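Local coordinates for protein flavin-containing monooxygenase (Allium sativum, PDB 6WPU) that probably oxygenates the sulfur of S-allyl-L-cysteine in garlic, using a bound flavin-adenine dinucleotide as its cofactor, at residues D313-P318 with R389-I394; L319-F324 with M371-A376. One frame throughout, in Å; residues are numbered along the deposited sequence.

Contact 1. Residues D313-P318 with R389-I394; sequences DNRVGP and RYTHNI
His-392 reaches the short strand 315-317 with the edge of its ring. This strand forms a small antiparallel hairpin with strand 310-312. The loop after helix 367-383 is bonded onto it, and the His-392 side chain lies about 12 Å from the bound FAD. His-392 NE2 accepts the backbone N-H of Val-316 at 2.9 Å, in a nearly straight bond (163°) in the ring plane. The two side chains cross at about a right angle, and NE2 also touches Val-316 CB at 3.6 Å. On the ring face, Thr-391 CG2 packs toward the rim. This buried end is the tight part. Water 1 adds to it by donating to Asn-314 O and Arg-389 O and accepting from His-392 N, which ties the strand's approach to the Tyr-390 to Asn-393 beta turn. Asn-314 turns its amide elsewhere, to the backbone of Tyr-296 and Tyr-298.

Arg-315 makes the other side-chain bond. Its chain bends at chi3 (-70°), which brings NE round to Thr-391 OG1 at 2.9 Å, in the guanidinium plane. NH2 adds a weak bond to the same oxygen, which is also bonded to Lys-388 O. With an alanine at Arg-315, Thr-391 OG1 would probably lose its strand partner, and the cation-pi contact with Tyr-378 would go too.

On the looser solvent side, Asp-313 lies alongside Arg-389, but OD2 and NH1 stay 4.9 Å apart. Asp-313 OD1 touches the aliphatic start of the arginine, CB, at 3.7 Å. Arg-389 CA comes 3.1 Å from Asp-313 O in a CA-H...O contact.

Because NE2 accepts from a backbone amide, it probably carries no proton. His-392 is then probably neutral, with its proton on ND1, facing ND1 of His-322.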
ATOM      1  N   ASP A 313       4.237 -16.451   1.770  1.00 48.41           N
ATOM      2  CA  ASP A 313       5.193 -15.721   0.931  1.00 45.96           C
ATOM      3  C   ASP A 313       4.473 -14.667   0.093  1.00 44.96           C
ATOM      4  O   ASP A 313       4.596 -14.613  -1.132  1.00 42.38           O
ATOM      5  CB  ASP A 313       5.994 -16.678   0.045  1.00 47.47           C
ATOM      6  CG  ASP A 313       7.228 -16.008  -0.582  1.00 57.34           C
ATOM      7  OD1 ASP A 313       7.599 -14.893  -0.143  1.00 58.04           O
ATOM      8  OD2 ASP A 313       7.817 -16.596  -1.520  1.00 60.74           O
ATOM      9  N   ASN A 314       3.657 -13.870   0.779  1.00 44.91           N
ATOM     10  CA  ASN A 314       2.850 -12.786   0.217  1.00 45.57           C
ATOM     11  C   ASN A 314       1.845 -13.257  -0.831  1.00 41.94           C
ATOM     12  O   ASN A 314       1.431 -12.472  -1.693  1.00 39.16           O
ATOM     13  CB  ASN A 314       3.733 -11.657  -0.327  1.00 40.17           C
ATOM     14  CG  ASN A 314       4.021 -10.627   0.735  1.00 38.85           C
ATOM     15  OD1 ASN A 314       3.548 -10.764   1.872  1.00 37.91           O
ATOM     16  ND2 ASN A 314       4.807  -9.615   0.404  1.00 43.38           N
ATOM     17  N   ARG A 315       1.425 -14.521  -0.767  1.00 37.86           N
ATOM     18  CA  ARG A 315       0.217 -14.973  -1.455  1.00 37.34           C
ATOM     19  C   ARG A 315      -0.889 -15.112  -0.408  1.00 41.33           C
ATOM     20  O   ARG A 315      -0.797 -15.948   0.501  1.00 36.49           O
ATOM     21  CB  ARG A 315       0.439 -16.286  -2.196  1.00 37.17           C
ATOM     22  CG  ARG A 315      -0.859 -16.928  -2.653  1.00 32.83           C
ATOM     23  CD  ARG A 315      -0.580 -18.190  -3.448  1.00 39.72           C
ATOM     24  NE  ARG A 315       0.012 -17.883  -4.750  1.00 43.93           N
ATOM     25  CZ  ARG A 315       0.360 -18.805  -5.640  1.00 47.41           C
ATOM     26  NH1 ARG A 315       0.198 -20.088  -5.359  1.00 50.73           N
ATOM     27  NH2 ARG A 315       0.851 -18.446  -6.810  1.00 43.09           N
ATOM     28  N   VAL A 316      -1.904 -14.265  -0.511  1.00 39.17           N
ATOM     29  CA  VAL A 316      -3.048 -14.303   0.393  1.00 42.68           C
ATOM     30  C   VAL A 316      -4.165 -15.099  -0.266  1.00 40.41           C
ATOM     31  O   VAL A 316      -4.508 -14.860  -1.428  1.00 39.75           O
ATOM     32  CB  VAL A 316      -3.543 -12.889   0.732  1.00 37.63           C
ATOM     33  CG1 VAL A 316      -4.755 -12.974   1.657  1.00 35.78           C
ATOM     34  CG2 VAL A 316      -2.447 -12.058   1.346  1.00 36.12           C
ATOM     35  N   GLY A 317      -4.746 -16.033   0.470  1.00 46.53           N
ATOM     36  CA  GLY A 317      -6.009 -16.586   0.046  1.00 49.26           C
ATOM     37  C   GLY A 317      -6.133 -18.087   0.172  1.00 47.45           C
ATOM     38  O   GLY A 317      -5.684 -18.688   1.153  1.00 43.73           O
ATOM     39  N   PRO A 318      -6.729 -18.733  -0.845  1.00 44.76           N
ATOM     40  CA  PRO A 318      -7.122 -18.192  -2.162  1.00 44.91           C
ATOM     41  C   PRO A 318      -8.168 -17.057  -2.150  1.00 44.00           C
ATOM     42  O   PRO A 318      -9.098 -17.066  -1.326  1.00 45.72           O
ATOM     43  CB  PRO A 318      -7.676 -19.425  -2.889  1.00 47.57           C
ATOM     44  CG  PRO A 318      -8.049 -20.382  -1.810  1.00 51.81           C
ATOM     45  CD  PRO A 318      -7.022 -20.170  -0.738  1.00 46.92           C
ATOM     46  N   ARG A 389       5.442 -14.735  -4.560  1.00 43.23           N
ATOM     47  CA  ARG A 389       5.325 -13.449  -3.885  1.00 41.88           C
ATOM     48  C   ARG A 389       4.809 -12.341  -4.794  1.00 36.23           C
ATOM     49  O   ARG A 389       4.494 -11.258  -4.291  1.00 35.96           O
ATOM     50  CB  ARG A 389       6.671 -13.051  -3.264  1.00 44.47           C
ATOM     51  CG  ARG A 389       7.786 -12.706  -4.244  1.00 45.35           C
ATOM     52  CD  ARG A 389       9.106 -12.433  -3.482  1.00 52.69           C
ATOM     53  NE  ARG A 389      10.236 -12.159  -4.373  1.00 56.82           N
ATOM     54  CZ  ARG A 389      10.877 -13.089  -5.082  1.00 61.28           C
ATOM     55  NH1 ARG A 389      10.495 -14.362  -5.012  1.00 60.83           N
ATOM     56  NH2 ARG A 389      11.890 -12.748  -5.873  1.00 54.84           N
ATOM     57  N   TYR A 390       4.685 -12.581  -6.101  1.00 36.49           N
ATOM     58  CA  TYR A 390       4.097 -11.612  -7.017  1.00 40.47           C
ATOM     59  C   TYR A 390       2.618 -11.877  -7.297  1.00 41.72           C
ATOM     60  O   TYR A 390       2.069 -11.304  -8.244  1.00 42.29           O
ATOM     61  CB  TYR A 390       4.882 -11.582  -8.334  1.00 38.15           C
ATOM     62  CG  TYR A 390       6.327 -11.168  -8.155  1.00 44.99           C
ATOM     63  CD1 TYR A 390       6.656  -9.949  -7.586  1.00 48.87           C
ATOM     64  CD2 TYR A 390       7.360 -12.009  -8.535  1.00 50.05           C
ATOM     65  CE1 TYR A 390       7.973  -9.582  -7.406  1.00 50.61           C
ATOM     66  CE2 TYR A 390       8.682 -11.644  -8.360  1.00 54.35           C
ATOM     67  CZ  TYR A 390       8.980 -10.440  -7.802  1.00 53.42           C
ATOM     68  OH  TYR A 390      10.296 -10.098  -7.635  1.00 57.93           O
ATOM     69  N   THR A 391       1.966 -12.734  -6.505  1.00 43.22           N
ATOM     70  CA  THR A 391       0.589 -13.125  -6.811  1.00 43.11           C
ATOM     71  C   THR A 391      -0.325 -11.907  -6.940  1.00 40.64           C
ATOM     72  O   THR A 391      -1.196 -11.865  -7.819  1.00 43.42           O
ATOM     73  CB  THR A 391       0.050 -14.074  -5.734  1.00 45.68           C
ATOM     74  OG1 THR A 391       0.789 -15.300  -5.741  1.00 42.37           O
ATOM     75  CG2 THR A 391      -1.443 -14.404  -5.986  1.00 41.43           C
ATOM     76  N   HIS A 392      -0.151 -10.910  -6.076  1.00 37.14           N
ATOM     77  CA  HIS A 392      -1.046  -9.759  -6.040  1.00 34.60           C
ATOM     78  C   HIS A 392      -0.445  -8.533  -6.699  1.00 39.50           C
ATOM     79  O   HIS A 392      -1.019  -7.441  -6.604  1.00 38.47           O
ATOM     80  CB  HIS A 392      -1.437  -9.456  -4.595  1.00 30.68           C
ATOM     81  CG  HIS A 392      -1.980 -10.649  -3.883  1.00 38.23           C
ATOM     82  ND1 HIS A 392      -3.119 -11.306  -4.305  1.00 35.63           N
ATOM     83  CD2 HIS A 392      -1.518 -11.337  -2.812  1.00 32.98           C
ATOM     84  CE1 HIS A 392      -3.346 -12.335  -3.509  1.00 37.77           C
ATOM     85  NE2 HIS A 392      -2.388 -12.377  -2.598  1.00 39.26           N
ATOM     86  N   ASN A 393       0.707  -8.691  -7.350  1.00 38.47           N
ATOM     87  CA  ASN A 393       1.318  -7.643  -8.157  1.00 38.13           C
ATOM     88  C   ASN A 393       0.578  -7.584  -9.483  1.00 41.62           C
ATOM     89  O   ASN A 393       0.631  -8.538 -10.263  1.00 46.32           O
ATOM     90  CB  ASN A 393       2.800  -7.956  -8.362  1.00 42.26           C
ATOM     91  CG  ASN A 393       3.534  -6.880  -9.141  1.00 49.77           C
ATOM     92  OD1 ASN A 393       2.974  -6.227 -10.025  1.00 51.27           O
ATOM     93  ND2 ASN A 393       4.798  -6.697  -8.819  1.00 52.81           N
ATOM     94  N   ILE A 394      -0.118  -6.477  -9.752  1.00 40.25           N
ATOM     95  CA  ILE A 394      -0.867  -6.373 -11.002  1.00 42.50           C
ATOM     96  C   ILE A 394      -0.516  -5.077 -11.734  1.00 45.20           C
ATOM     97  O   ILE A 394      -1.341  -4.521 -12.465  1.00 52.67           O
ATOM     98  CB  ILE A 394      -2.392  -6.493 -10.761  1.00 48.95           C
ATOM     99  CG1 ILE A 394      -2.941  -5.331  -9.938  1.00 41.13           C
ATOM    100  CG2 ILE A 394      -2.741  -7.788 -10.017  1.00 49.83           C
ATOM    101  CD1 ILE A 394      -4.459  -5.428  -9.704  1.00 43.00           C
TER
HETATM  102  O   HOH W   1       1.747 -10.790  -3.936  1.00 33.90           O

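Contact 2. Residues L319-F324 with M371-A376; sequences LYKHVF and MEDVEA
Val-374 turns from helix 367-383 toward the backbone of the Leu-319 to His-322 type II turn. Its CG2 sits beside its own backbone N, because CG1 takes the place anti to that N (chi1 178°). This sets the CG2 methyl 3.6 Å from Leu-319 O and 3.8 Å from Tyr-320 CA. The branch therefore rests on main chain more than on side chains.

One residue earlier on the helix, Asp-373 meets Tyr-320 and Lys-321 together. The tyrosine ring comes edge-on: its CE1 lies 3.3 Å from Asp-373 OD2, near the ring plane. Ring and carboxylate planes stand 73° apart. The same OD2 takes Lys-321 NZ at 3.4 Å, a salt bridge whose hydrogen bond is weak. Lys-321 starts out pointing away from the helix at its CB. Chi1 (-56°) sets CG anti to the carbonyl carbon and over the centre of the Tyr-320 ring, 3.6 Å above its plane. The bend at chi2 then carries the chain on to bring NZ to Asp-373. The ring is thus covered on one face by the lysine and met at its edge by the aspartate. Tyr-320 O accepts from both Val-323 N and Phe-324 N, in a classic beta bulge.

Lys-321 also makes a cation-pi contact with Trp-404 of helix 398-409. Tyr-320 packs on that residue and on Trp-353 of helix 343-358. Leu-319 lies on Phe-334 of strand 332-334, an outermost strand of the parallel sheet. The loop 319-324 is thus packed among three helices and that strand.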
ATOM      1  N   LEU A 319      -7.973 -16.071  -3.032  1.00 42.53           N
ATOM      2  CA  LEU A 319      -8.849 -14.906  -3.136  1.00 40.34           C
ATOM      3  C   LEU A 319      -9.291 -14.753  -4.580  1.00 43.50           C
ATOM      4  O   LEU A 319      -8.458 -14.560  -5.475  1.00 36.91           O
ATOM      5  CB  LEU A 319      -8.162 -13.622  -2.674  1.00 39.30           C
ATOM      6  CG  LEU A 319      -7.787 -13.494  -1.198  1.00 39.82           C
ATOM      7  CD1 LEU A 319      -7.209 -12.115  -0.930  1.00 34.94           C
ATOM      8  CD2 LEU A 319      -8.993 -13.788  -0.312  1.00 35.32           C
ATOM      9  N   TYR A 320     -10.598 -14.831  -4.800  1.00 35.13           N
ATOM     10  CA  TYR A 320     -11.147 -14.638  -6.129  1.00 38.28           C
ATOM     11  C   TYR A 320     -11.027 -13.163  -6.488  1.00 40.67           C
ATOM     12  O   TYR A 320     -11.485 -12.300  -5.725  1.00 36.63           O
ATOM     13  CB  TYR A 320     -12.601 -15.113  -6.158  1.00 40.90           C
ATOM     14  CG  TYR A 320     -13.315 -14.832  -7.447  1.00 40.21           C
ATOM     15  CD1 TYR A 320     -12.860 -15.370  -8.662  1.00 36.22           C
ATOM     16  CD2 TYR A 320     -14.440 -14.016  -7.461  1.00 38.13           C
ATOM     17  CE1 TYR A 320     -13.528 -15.107  -9.853  1.00 49.17           C
ATOM     18  CE2 TYR A 320     -15.108 -13.740  -8.641  1.00 41.84           C
ATOM     19  CZ  TYR A 320     -14.656 -14.290  -9.830  1.00 47.49           C
ATOM     20  OH  TYR A 320     -15.342 -14.006 -10.988  1.00 51.73           O
ATOM     21  N   LYS A 321     -10.364 -12.875  -7.616  1.00 39.49           N
ATOM     22  CA  LYS A 321     -10.110 -11.499  -8.065  1.00 33.66           C
ATOM     23  C   LYS A 321      -9.406 -10.675  -6.983  1.00 36.05           C
ATOM     24  O   LYS A 321      -9.592  -9.459  -6.893  1.00 34.44           O
ATOM     25  CB  LYS A 321     -11.409 -10.814  -8.509  1.00 36.69           C
ATOM     26  CG  LYS A 321     -12.184 -11.564  -9.593  1.00 37.65           C
ATOM     27  CD  LYS A 321     -11.280 -11.858 -10.793  1.00 47.48           C
ATOM     28  CE  LYS A 321     -12.084 -12.392 -11.968  1.00 54.72           C
ATOM     29  NZ  LYS A 321     -11.208 -12.898 -13.048  1.00 56.39           N
ATOM     30  N   HIS A 322      -8.600 -11.340  -6.145  1.00 31.73           N
ATOM     31  CA  HIS A 322      -7.832 -10.716  -5.063  1.00 34.92           C
ATOM     32  C   HIS A 322      -8.719 -10.163  -3.947  1.00 38.87           C
ATOM     33  O   HIS A 322      -8.248  -9.368  -3.117  1.00 35.95           O
ATOM     34  CB  HIS A 322      -6.904  -9.589  -5.569  1.00 39.05           C
ATOM     35  CG  HIS A 322      -6.076  -9.952  -6.768  1.00 45.81           C
ATOM     36  ND1 HIS A 322      -4.896 -10.664  -6.677  1.00 45.58           N
ATOM     37  CD2 HIS A 322      -6.237  -9.662  -8.083  1.00 44.90           C
ATOM     38  CE1 HIS A 322      -4.382 -10.821  -7.884  1.00 42.67           C
ATOM     39  NE2 HIS A 322      -5.172 -10.219  -8.755  1.00 45.78           N
ATOM     40  N   VAL A 323      -9.987 -10.583  -3.882  1.00 36.06           N
ATOM     41  CA  VAL A 323     -10.954  -9.951  -2.995  1.00 33.91           C
ATOM     42  C   VAL A 323     -11.672 -10.966  -2.109  1.00 36.71           C
ATOM     43  O   VAL A 323     -11.728 -10.794  -0.886  1.00 32.58           O
ATOM     44  CB  VAL A 323     -11.967  -9.120  -3.814  1.00 37.29           C
ATOM     45  CG1 VAL A 323     -13.182  -8.720  -2.958  1.00 28.89           C
ATOM     46  CG2 VAL A 323     -11.297  -7.875  -4.361  1.00 36.01           C
ATOM     47  N   PHE A 324     -12.243 -12.014  -2.719  1.00 38.10           N
ATOM     48  CA  PHE A 324     -13.211 -12.910  -2.081  1.00 35.25           C
ATOM     49  C   PHE A 324     -12.617 -14.286  -1.812  1.00 34.59           C
ATOM     50  O   PHE A 324     -12.288 -15.002  -2.767  1.00 41.30           O
ATOM     51  CB  PHE A 324     -14.449 -13.077  -2.969  1.00 35.76           C
ATOM     52  CG  PHE A 324     -15.394 -11.919  -2.955  1.00 33.03           C
ATOM     53  CD1 PHE A 324     -16.119 -11.601  -1.809  1.00 39.73           C
ATOM     54  CD2 PHE A 324     -15.612 -11.178  -4.107  1.00 33.07           C
ATOM     55  CE1 PHE A 324     -17.030 -10.538  -1.804  1.00 33.57           C
ATOM     56  CE2 PHE A 324     -16.528 -10.120  -4.114  1.00 38.90           C
ATOM     57  CZ  PHE A 324     -17.239  -9.803  -2.953  1.00 35.62           C
ATOM     58  N   MET A 371     -13.232 -20.979  -7.061  1.00 45.14           N
ATOM     59  CA  MET A 371     -12.028 -21.704  -6.689  1.00 53.26           C
ATOM     60  C   MET A 371     -11.257 -22.164  -7.926  1.00 55.62           C
ATOM     61  O   MET A 371     -10.022 -22.130  -7.937  1.00 59.70           O
ATOM     62  CB  MET A 371     -12.386 -22.881  -5.784  1.00 60.23           C
ATOM     63  CG  MET A 371     -11.169 -23.584  -5.214  1.00 73.02           C
ATOM     64  SD  MET A 371     -10.119 -22.500  -4.205  1.00 74.81           S
ATOM     65  CE  MET A 371     -11.130 -22.378  -2.723  1.00 66.41           C
ATOM     66  N   GLU A 372     -11.967 -22.569  -8.985  1.00 50.60           N
ATOM     67  CA  GLU A 372     -11.305 -22.925 -10.237  1.00 50.01           C
ATOM     68  C   GLU A 372     -10.612 -21.720 -10.858  1.00 53.65           C
ATOM     69  O   GLU A 372      -9.534 -21.855 -11.452  1.00 52.99           O
ATOM     70  CB  GLU A 372     -12.312 -23.517 -11.222  1.00 53.48           C
ATOM     71  CG  GLU A 372     -12.813 -24.880 -10.819  1.00 63.69           C
ATOM     72  CD  GLU A 372     -13.939 -25.394 -11.703  1.00 76.83           C
ATOM     73  OE1 GLU A 372     -14.544 -24.594 -12.459  1.00 80.85           O
ATOM     74  OE2 GLU A 372     -14.221 -26.610 -11.638  1.00 81.99           O
ATOM     75  N   ASP A 373     -11.211 -20.534 -10.727  1.00 48.85           N
ATOM     76  CA  ASP A 373     -10.590 -19.340 -11.290  1.00 50.26           C
ATOM     77  C   ASP A 373      -9.264 -19.029 -10.596  1.00 51.74           C
ATOM     78  O   ASP A 373      -8.268 -18.706 -11.255  1.00 48.89           O
ATOM     79  CB  ASP A 373     -11.552 -18.162 -11.188  1.00 46.37           C
ATOM     80  CG  ASP A 373     -11.118 -16.986 -12.031  1.00 52.07           C
ATOM     81  OD1 ASP A 373     -11.075 -17.119 -13.267  1.00 55.02           O
ATOM     82  OD2 ASP A 373     -10.814 -15.923 -11.459  1.00 51.50           O
ATOM     83  N   VAL A 374      -9.229 -19.125  -9.265  1.00 47.42           N
ATOM     84  CA  VAL A 374      -7.983 -18.889  -8.548  1.00 44.78           C
ATOM     85  C   VAL A 374      -6.936 -19.913  -8.954  1.00 53.41           C
ATOM     86  O   VAL A 374      -5.764 -19.573  -9.161  1.00 53.01           O
ATOM     87  CB  VAL A 374      -8.222 -18.914  -7.031  1.00 43.02           C
ATOM     88  CG1 VAL A 374      -6.907 -18.705  -6.304  1.00 42.42           C
ATOM     89  CG2 VAL A 374      -9.231 -17.846  -6.639  1.00 41.81           C
ATOM     90  N   GLU A 375      -7.336 -21.183  -9.054  1.00 54.36           N
ATOM     91  CA  GLU A 375      -6.394 -22.233  -9.428  1.00 57.39           C
ATOM     92  C   GLU A 375      -5.859 -22.012 -10.832  1.00 59.82           C
ATOM     93  O   GLU A 375      -4.670 -22.239 -11.093  1.00 57.13           O
ATOM     94  CB  GLU A 375      -7.057 -23.605  -9.306  1.00 60.58           C
ATOM     95  CG  GLU A 375      -7.112 -24.107  -7.862  1.00 76.44           C
ATOM     96  CD  GLU A 375      -8.147 -25.206  -7.620  1.00 90.66           C
ATOM     97  OE1 GLU A 375      -8.903 -25.558  -8.558  1.00 95.88           O
ATOM     98  OE2 GLU A 375      -8.207 -25.713  -6.476  1.00 93.04           O
ATOM     99  N   ALA A 376      -6.719 -21.560 -11.751  1.00 59.09           N
ATOM    100  CA  ALA A 376      -6.258 -21.234 -13.098  1.00 60.80           C
ATOM    101  C   ALA A 376      -5.230 -20.113 -13.062  1.00 60.40           C
ATOM    102  O   ALA A 376      -4.221 -20.155 -13.778  1.00 61.02           O
ATOM    103  CB  ALA A 376      -7.443 -20.838 -13.978  1.00 57.31           C
TER

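In the fold
Contact 2 is nested along the chain inside the loop closed by contact 1, and their centres lie 11 Å apart. Residues 313-324 run through both as one continuous piece. Helix 367-383 is shared as well: it forms one side of contact 2 and packs on Arg-315 and Thr-391 of contact 1. Contact 1 is partly buried, with an exposed rim, and relies on hydrogen bonds and a water. Contact 2 is buried, though further from the chain's centre, and depends on packing and one salt bridge. They join directly where His-392 ND1 and His-322 ND1 lie 3.0 Å apart, a probable hydrogen bond, and where Pro-318 CB packs on Val-374 CG1.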